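PDB 1X3L: hypothetical protein PH0495 from Pyrococcus horikoshii, which catalyses the magnesium-dependent transfer of phosphate from ATP to D-glycerate, giving 2-phosphoglycerate, and also accepts other nucleotides or pyrophosphate as donor. Local coordinates for residues A[141-152]-A[233-243]. Residues are numbered along the deposited sequence; the frame is centred on the assembly and turned at random.
With EDO (1,2-ethanediol), chain E.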
ATOM      1  N   GLU A 141     -19.379  11.352 -13.741  1.00 38.45           N
ATOM      2  CA  GLU A 141     -19.731  11.459 -15.152  1.00 39.40           C
ATOM      3  C   GLU A 141     -20.807  12.532 -15.338  1.00 39.62           C
ATOM      4  O   GLU A 141     -21.333  13.066 -14.359  1.00 39.46           O
ATOM      5  CB  GLU A 141     -20.228  10.112 -15.678  1.00 39.77           C
ATOM      6  CG  GLU A 141     -19.121   9.115 -16.023  1.00 40.18           C
ATOM      7  CD  GLU A 141     -18.259   9.567 -17.197  1.00 42.99           C
ATOM      8  OE1 GLU A 141     -18.745  10.366 -18.028  1.00 42.77           O
ATOM      9  OE2 GLU A 141     -17.097   9.114 -17.301  1.00 44.05           O
ATOM     10  N   GLU A 142     -21.149  12.834 -16.587  1.00 40.62           N
ATOM     11  CA  GLU A 142     -22.132  13.881 -16.864  1.00 41.49           C
ATOM     12  C   GLU A 142     -23.482  13.719 -16.162  1.00 40.54           C
ATOM     13  O   GLU A 142     -24.052  12.630 -16.108  1.00 39.55           O
ATOM     14  CB  GLU A 142     -22.338  14.035 -18.380  1.00 42.88           C
ATOM     15  CG  GLU A 142     -23.291  13.048 -19.051  1.00 45.00           C
ATOM     16  CD  GLU A 142     -22.862  11.603 -18.915  1.00 46.56           C
ATOM     17  OE1 GLU A 142     -21.639  11.348 -18.858  1.00 47.58           O
ATOM     18  OE2 GLU A 142     -23.752  10.720 -18.881  1.00 45.75           O
ATOM     19  N   GLY A 143     -23.971  14.824 -15.608  1.00 40.79           N
ATOM     20  CA  GLY A 143     -25.248  14.823 -14.919  1.00 42.41           C
ATOM     21  C   GLY A 143     -25.212  14.249 -13.517  1.00 43.31           C
ATOM     22  O   GLY A 143     -26.168  14.397 -12.757  1.00 44.00           O
ATOM     23  N   ILE A 144     -24.110  13.599 -13.162  1.00 44.24           N
ATOM     24  CA  ILE A 144     -23.990  12.998 -11.842  1.00 43.30           C
ATOM     25  C   ILE A 144     -23.274  13.920 -10.864  1.00 44.07           C
ATOM     26  O   ILE A 144     -22.152  14.363 -11.114  1.00 44.46           O
ATOM     27  CB  ILE A 144     -23.244  11.650 -11.920  1.00 42.96           C
ATOM     28  CG1 ILE A 144     -23.981  10.710 -12.878  1.00 42.65           C
ATOM     29  CG2 ILE A 144     -23.160  11.017 -10.531  1.00 41.94           C
ATOM     30  CD1 ILE A 144     -23.259   9.400 -13.145  1.00 41.39           C
ATOM     31  N   SER A 145     -23.930  14.208  -9.747  1.00 45.03           N
ATOM     32  CA  SER A 145     -23.355  15.078  -8.732  1.00 47.00           C
ATOM     33  C   SER A 145     -22.600  14.262  -7.691  1.00 48.45           C
ATOM     34  O   SER A 145     -22.815  13.055  -7.549  1.00 48.08           O
ATOM     35  CB  SER A 145     -24.456  15.877  -8.034  1.00 46.13           C
ATOM     36  OG  SER A 145     -25.266  15.025  -7.243  1.00 45.37           O
ATOM     37  N   LEU A 146     -21.716  14.927  -6.960  1.00 50.18           N
ATOM     38  CA  LEU A 146     -20.953  14.257  -5.924  1.00 52.39           C
ATOM     39  C   LEU A 146     -21.923  13.620  -4.942  1.00 52.92           C
ATOM     40  O   LEU A 146     -21.650  12.563  -4.374  1.00 52.78           O
ATOM     41  CB  LEU A 146     -20.056  15.262  -5.197  1.00 53.77           C
ATOM     42  CG  LEU A 146     -19.285  14.749  -3.979  1.00 54.28           C
ATOM     43  CD1 LEU A 146     -18.540  13.468  -4.319  1.00 54.95           C
ATOM     44  CD2 LEU A 146     -18.325  15.825  -3.521  1.00 54.67           C
ATOM     45  N   GLU A 147     -23.071  14.263  -4.755  1.00 54.56           N
ATOM     46  CA  GLU A 147     -24.072  13.744  -3.837  1.00 55.44           C
ATOM     47  C   GLU A 147     -24.744  12.504  -4.418  1.00 54.62           C
ATOM     48  O   GLU A 147     -25.155  11.611  -3.674  1.00 54.58           O
ATOM     49  CB  GLU A 147     -25.112  14.817  -3.521  1.00 57.89           C
ATOM     50  CG  GLU A 147     -25.931  14.516  -2.275  1.00 61.50           C
ATOM     51  CD  GLU A 147     -25.056  14.206  -1.066  1.00 64.26           C
ATOM     52  OE1 GLU A 147     -24.159  15.019  -0.749  1.00 64.75           O
ATOM     53  OE2 GLU A 147     -25.270  13.150  -0.430  1.00 65.27           O
ATOM     54  N   ASP A 148     -24.861  12.447  -5.743  1.00 53.67           N
ATOM     55  CA  ASP A 148     -25.464  11.282  -6.385  1.00 53.13           C
ATOM     56  C   ASP A 148     -24.518  10.108  -6.178  1.00 52.43           C
ATOM     57  O   ASP A 148     -24.949   8.978  -5.955  1.00 51.96           O
ATOM     58  CB  ASP A 148     -25.665  11.507  -7.888  1.00 51.56           C
ATOM     59  CG  ASP A 148     -26.780  12.488  -8.192  1.00 53.19           C
ATOM     60  OD1 ASP A 148     -27.844  12.407  -7.541  1.00 52.92           O
ATOM     61  OD2 ASP A 148     -26.595  13.331  -9.097  1.00 52.33           O
ATOM     62  N   LEU A 149     -23.222  10.390  -6.262  1.00 52.91           N
ATOM     63  CA  LEU A 149     -22.201   9.368  -6.076  1.00 54.87           C
ATOM     64  C   LEU A 149     -22.298   8.793  -4.668  1.00 54.85           C
ATOM     65  O   LEU A 149     -22.329   7.575  -4.488  1.00 55.13           O
ATOM     66  CB  LEU A 149     -20.809   9.962  -6.303  1.00 54.91           C
ATOM     67  CG  LEU A 149     -19.607   9.092  -5.918  1.00 56.94           C
ATOM     68  CD1 LEU A 149     -19.679   7.739  -6.616  1.00 56.12           C
ATOM     69  CD2 LEU A 149     -18.328   9.824  -6.292  1.00 56.36           C
ATOM     70  N   LYS A 150     -22.364   9.676  -3.676  1.00 55.87           N
ATOM     71  CA  LYS A 150     -22.461   9.249  -2.283  1.00 55.89           C
ATOM     72  C   LYS A 150     -23.662   8.339  -2.055  1.00 55.83           C
ATOM     73  O   LYS A 150     -23.536   7.274  -1.458  1.00 55.88           O
ATOM     74  CB  LYS A 150     -22.558  10.461  -1.353  1.00 56.35           C
ATOM     75  CG  LYS A 150     -21.327  11.357  -1.339  1.00 56.05           C
ATOM     76  CD  LYS A 150     -21.487  12.467  -0.304  1.00 56.75           C
ATOM     77  CE  LYS A 150     -20.290  13.392  -0.280  1.00 57.67           C
ATOM     78  NZ  LYS A 150     -20.431  14.444   0.768  1.00 58.88           N
ATOM     79  N   LEU A 151     -24.829   8.759  -2.530  1.00 56.05           N
ATOM     80  CA  LEU A 151     -26.033   7.956  -2.359  1.00 57.50           C
ATOM     81  C   LEU A 151     -25.883   6.583  -3.009  1.00 57.21           C
ATOM     82  O   LEU A 151     -26.322   5.572  -2.457  1.00 56.48           O
ATOM     83  CB  LEU A 151     -27.244   8.678  -2.955  1.00 59.31           C
ATOM     84  CG  LEU A 151     -27.579  10.049  -2.359  1.00 61.59           C
ATOM     85  CD1 LEU A 151     -28.836  10.597  -3.021  1.00 62.21           C
ATOM     86  CD2 LEU A 151     -27.781   9.926  -0.853  1.00 62.54           C
ATOM     87  N   THR A 152     -25.264   6.550  -4.183  1.00 56.95           N
ATOM     88  CA  THR A 152     -25.069   5.293  -4.894  1.00 57.25           C
ATOM     89  C   THR A 152     -24.138   4.384  -4.098  1.00 57.53           C
ATOM     90  O   THR A 152     -24.465   3.230  -3.826  1.00 56.26           O
ATOM     91  CB  THR A 152     -24.471   5.528  -6.298  1.00 57.17           C
ATOM     92  OG1 THR A 152     -25.331   6.397  -7.048  1.00 56.72           O
ATOM     93  CG2 THR A 152     -24.330   4.207  -7.042  1.00 56.89           C
ATOM     94  N   VAL A 233     -31.130   3.991  -6.847  1.00 55.66           N
ATOM     95  CA  VAL A 233     -30.073   4.958  -7.138  1.00 54.45           C
ATOM     96  C   VAL A 233     -30.674   6.153  -7.867  1.00 53.83           C
ATOM     97  O   VAL A 233     -31.717   6.034  -8.506  1.00 54.71           O
ATOM     98  CB  VAL A 233     -28.975   4.345  -8.032  1.00 54.04           C
ATOM     99  CG1 VAL A 233     -28.356   3.145  -7.340  1.00 53.19           C
ATOM    100  CG2 VAL A 233     -29.560   3.946  -9.380  1.00 53.25           C
ATOM    101  N   PRO A 234     -30.024   7.325  -7.782  1.00 53.11           N
ATOM    102  CA  PRO A 234     -30.560   8.503  -8.468  1.00 53.35           C
ATOM    103  C   PRO A 234     -30.772   8.262  -9.963  1.00 53.15           C
ATOM    104  O   PRO A 234     -30.124   7.403 -10.567  1.00 51.25           O
ATOM    105  CB  PRO A 234     -29.511   9.579  -8.185  1.00 54.08           C
ATOM    106  CG  PRO A 234     -28.253   8.791  -7.986  1.00 55.26           C
ATOM    107  CD  PRO A 234     -28.728   7.629  -7.157  1.00 53.61           C
ATOM    108  N   GLU A 235     -31.685   9.028 -10.547  1.00 51.86           N
ATOM    109  CA  GLU A 235     -32.009   8.909 -11.961  1.00 50.72           C
ATOM    110  C   GLU A 235     -30.776   9.145 -12.830  1.00 47.94           C
ATOM    111  O   GLU A 235     -30.587   8.478 -13.845  1.00 47.00           O
ATOM    112  CB  GLU A 235     -33.102   9.919 -12.328  1.00 52.41           C
ATOM    113  CG  GLU A 235     -33.930   9.549 -13.552  1.00 55.76           C
ATOM    114  CD  GLU A 235     -34.833  10.684 -14.005  1.00 58.45           C
ATOM    115  OE1 GLU A 235     -35.476  11.322 -13.139  1.00 59.28           O
ATOM    116  OE2 GLU A 235     -34.907  10.934 -15.229  1.00 59.77           O
ATOM    117  N   SER A 236     -29.938  10.092 -12.420  1.00 46.03           N
ATOM    118  CA  SER A 236     -28.729  10.429 -13.164  1.00 43.86           C
ATOM    119  C   SER A 236     -27.795   9.234 -13.326  1.00 42.66           C
ATOM    120  O   SER A 236     -27.091   9.125 -14.330  1.00 40.85           O
ATOM    121  CB  SER A 236     -27.981  11.570 -12.471  1.00 44.39           C
ATOM    122  OG  SER A 236     -27.469  11.156 -11.215  1.00 44.65           O
ATOM    123  N   VAL A 237     -27.780   8.346 -12.336  1.00 41.41           N
ATOM    124  CA  VAL A 237     -26.924   7.167 -12.407  1.00 39.98           C
ATOM    125  C   VAL A 237     -27.492   6.178 -13.420  1.00 40.02           C
ATOM    126  O   VAL A 237     -26.759   5.665 -14.267  1.00 39.18           O
ATOM    127  CB  VAL A 237     -26.780   6.481 -11.027  1.00 41.11           C
ATOM    128  CG1 VAL A 237     -26.060   5.145 -11.173  1.00 38.97           C
ATOM    129  CG2 VAL A 237     -25.993   7.379 -10.089  1.00 38.82           C
ATOM    130  N   ARG A 238     -28.793   5.912 -13.344  1.00 39.47           N
ATOM    131  CA  ARG A 238     -29.405   4.996 -14.297  1.00 40.25           C
ATOM    132  C   ARG A 238     -29.255   5.549 -15.708  1.00 39.18           C
ATOM    133  O   ARG A 238     -28.955   4.808 -16.647  1.00 38.68           O
ATOM    134  CB  ARG A 238     -30.894   4.794 -14.000  1.00 41.65           C
ATOM    135  CG  ARG A 238     -31.201   3.733 -12.956  1.00 44.27           C
ATOM    136  CD  ARG A 238     -32.682   3.370 -12.984  1.00 45.93           C
ATOM    137  NE  ARG A 238     -33.528   4.535 -12.734  1.00 47.07           N
ATOM    138  CZ  ARG A 238     -33.605   5.163 -11.565  1.00 47.75           C
ATOM    139  NH1 ARG A 238     -32.891   4.738 -10.530  1.00 46.59           N
ATOM    140  NH2 ARG A 238     -34.387   6.228 -11.436  1.00 48.91           N
ATOM    141  N   LEU A 239     -29.451   6.856 -15.856  1.00 37.99           N
ATOM    142  CA  LEU A 239     -29.352   7.481 -17.170  1.00 38.40           C
ATOM    143  C   LEU A 239     -27.958   7.373 -17.777  1.00 36.44           C
ATOM    144  O   LEU A 239     -27.814   7.054 -18.954  1.00 36.75           O
ATOM    145  CB  LEU A 239     -29.768   8.954 -17.103  1.00 39.79           C
ATOM    146  CG  LEU A 239     -29.728   9.701 -18.442  1.00 42.00           C
ATOM    147  CD1 LEU A 239     -30.691   9.045 -19.427  1.00 44.32           C
ATOM    148  CD2 LEU A 239     -30.099  11.167 -18.229  1.00 41.93           C
ATOM    149  N   HIS A 240     -26.928   7.643 -16.985  1.00 36.25           N
ATOM    150  CA  HIS A 240     -25.576   7.558 -17.515  1.00 36.32           C
ATOM    151  C   HIS A 240     -25.243   6.136 -17.931  1.00 35.01           C
ATOM    152  O   HIS A 240     -24.588   5.915 -18.947  1.00 36.13           O
ATOM    153  CB  HIS A 240     -24.539   8.020 -16.497  1.00 36.40           C
ATOM    154  CG  HIS A 240     -23.135   7.844 -16.977  1.00 38.05           C
ATOM    155  ND1 HIS A 240     -22.613   8.575 -18.023  1.00 37.73           N
ATOM    156  CD2 HIS A 240     -22.169   6.968 -16.611  1.00 36.69           C
ATOM    157  CE1 HIS A 240     -21.387   8.156 -18.282  1.00 38.02           C
ATOM    158  NE2 HIS A 240     -21.094   7.181 -17.439  1.00 38.35           N
ATOM    159  N   ILE A 241     -25.695   5.172 -17.137  1.00 34.57           N
ATOM    160  CA  ILE A 241     -25.433   3.773 -17.435  1.00 37.11           C
ATOM    161  C   ILE A 241     -26.212   3.309 -18.664  1.00 37.10           C
ATOM    162  O   ILE A 241     -25.683   2.553 -19.477  1.00 37.99           O
ATOM    163  CB  ILE A 241     -25.749   2.881 -16.206  1.00 36.58           C
ATOM    164  CG1 ILE A 241     -24.683   3.124 -15.129  1.00 37.60           C
ATOM    165  CG2 ILE A 241     -25.790   1.408 -16.612  1.00 36.80           C
ATOM    166  CD1 ILE A 241     -24.941   2.426 -13.810  1.00 39.37           C
ATOM    167  N   GLU A 242     -27.458   3.759 -18.801  1.00 36.81           N
ATOM    168  CA  GLU A 242     -28.261   3.397 -19.967  1.00 37.25           C
ATOM    169  C   GLU A 242     -27.589   3.975 -21.212  1.00 36.65           C
ATOM    170  O   GLU A 242     -27.556   3.338 -22.269  1.00 37.27           O
ATOM    171  CB  GLU A 242     -29.683   3.952 -19.843  1.00 39.03           C
ATOM    172  CG  GLU A 242     -30.573   3.191 -18.864  1.00 42.44           C
ATOM    173  CD  GLU A 242     -30.764   1.740 -19.268  1.00 43.46           C
ATOM    174  OE1 GLU A 242     -31.020   1.485 -20.463  1.00 46.47           O
ATOM    175  OE2 GLU A 242     -30.669   0.854 -18.396  1.00 45.30           O
ATOM    176  N   ARG A 243     -27.055   5.186 -21.086  1.00 35.76           N
ATOM    177  CA  ARG A 243     -26.368   5.821 -22.204  1.00 36.94           C
ATOM    178  C   ARG A 243     -25.150   4.978 -22.572  1.00 37.11           C
ATOM    179  O   ARG A 243     -24.830   4.815 -23.748  1.00 36.85           O
ATOM    180  CB  ARG A 243     -25.919   7.237 -21.840  1.00 37.50           C
ATOM    181  CG  ARG A 243     -27.049   8.236 -21.626  1.00 39.86           C
ATOM    182  CD  ARG A 243     -26.498   9.653 -21.632  1.00 41.32           C
ATOM    183  NE  ARG A 243     -25.947   9.986 -22.944  1.00 44.70           N
ATOM    184  CZ  ARG A 243     -25.070  10.960 -23.170  1.00 44.85           C
ATOM    185  NH1 ARG A 243     -24.631  11.711 -22.169  1.00 44.81           N
ATOM    186  NH2 ARG A 243     -24.623  11.174 -24.401  1.00 44.11           N
TER
HETATM  187  C1  EDO E 503     -20.766  17.757 -16.863  1.00 69.63           C
HETATM  188  O1  EDO E 503     -21.645  17.394 -17.936  1.00 69.65           O
HETATM  189  C2  EDO E 503     -21.564  18.340 -15.696  1.00 69.48           C
HETATM  190  O2  EDO E 503     -22.504  17.374 -15.205  1.00 69.67           O
HETATM  191  O   HOH W   1     -26.511  11.427 -16.075  1.00 47.19           O
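H240, on helix 235-246, lies against the side chains of the type II turn E141-I144 and is held there on a face and an edge. Its CB packs against I144 CD1 at 3.8 Å, and CG comes nearest to E142 OE2. With CG anti to the backbone N (chi1 176°), the ring swings over to the turn, where E141 CB sits above its centre in a CH-pi contact, 3.5 Å from the H240 centroid. At the ring edge ND1 donates to E142 OE2 over 2.6 Å, nearly straight (163°) and on the syn side of the carboxylate. CD2 lies near E141 CB and CG, CE1 lies 3.3 Å from E142 OE1, and NE2, the far tip, lies under E141 CG. This fixes the ring's rotation and would probably favour a positively charged imidazole. E142 OE2 also makes a long salt bridge to R243 NH1 at 3.5 Å, while R243 NE pairs with E248. A water donates to both E142 O and S236 O, tying the turn to the helix backbone.

Farther along, D148 faces the start of the same helix: OD1 rests 3.3 Å from P234 CB, and OD2 accepts a weak bond from S236 OG. OD2 also takes the backbone N-H of S145 (2.9 Å), and S145 OG accepts from D148 N in return. T152 OG1, bonded to D148 O, is packed against V237 CG2 and P234 CD. The contact lays the loop 141-144 and the start of helix 146-158 along helix 235-246, within the DUF4147 region of this type-1 glycerate kinase; the S145-D148 pair is a classic capping box, and the H240-E142 pair is a His-carboxylate hydrogen bond.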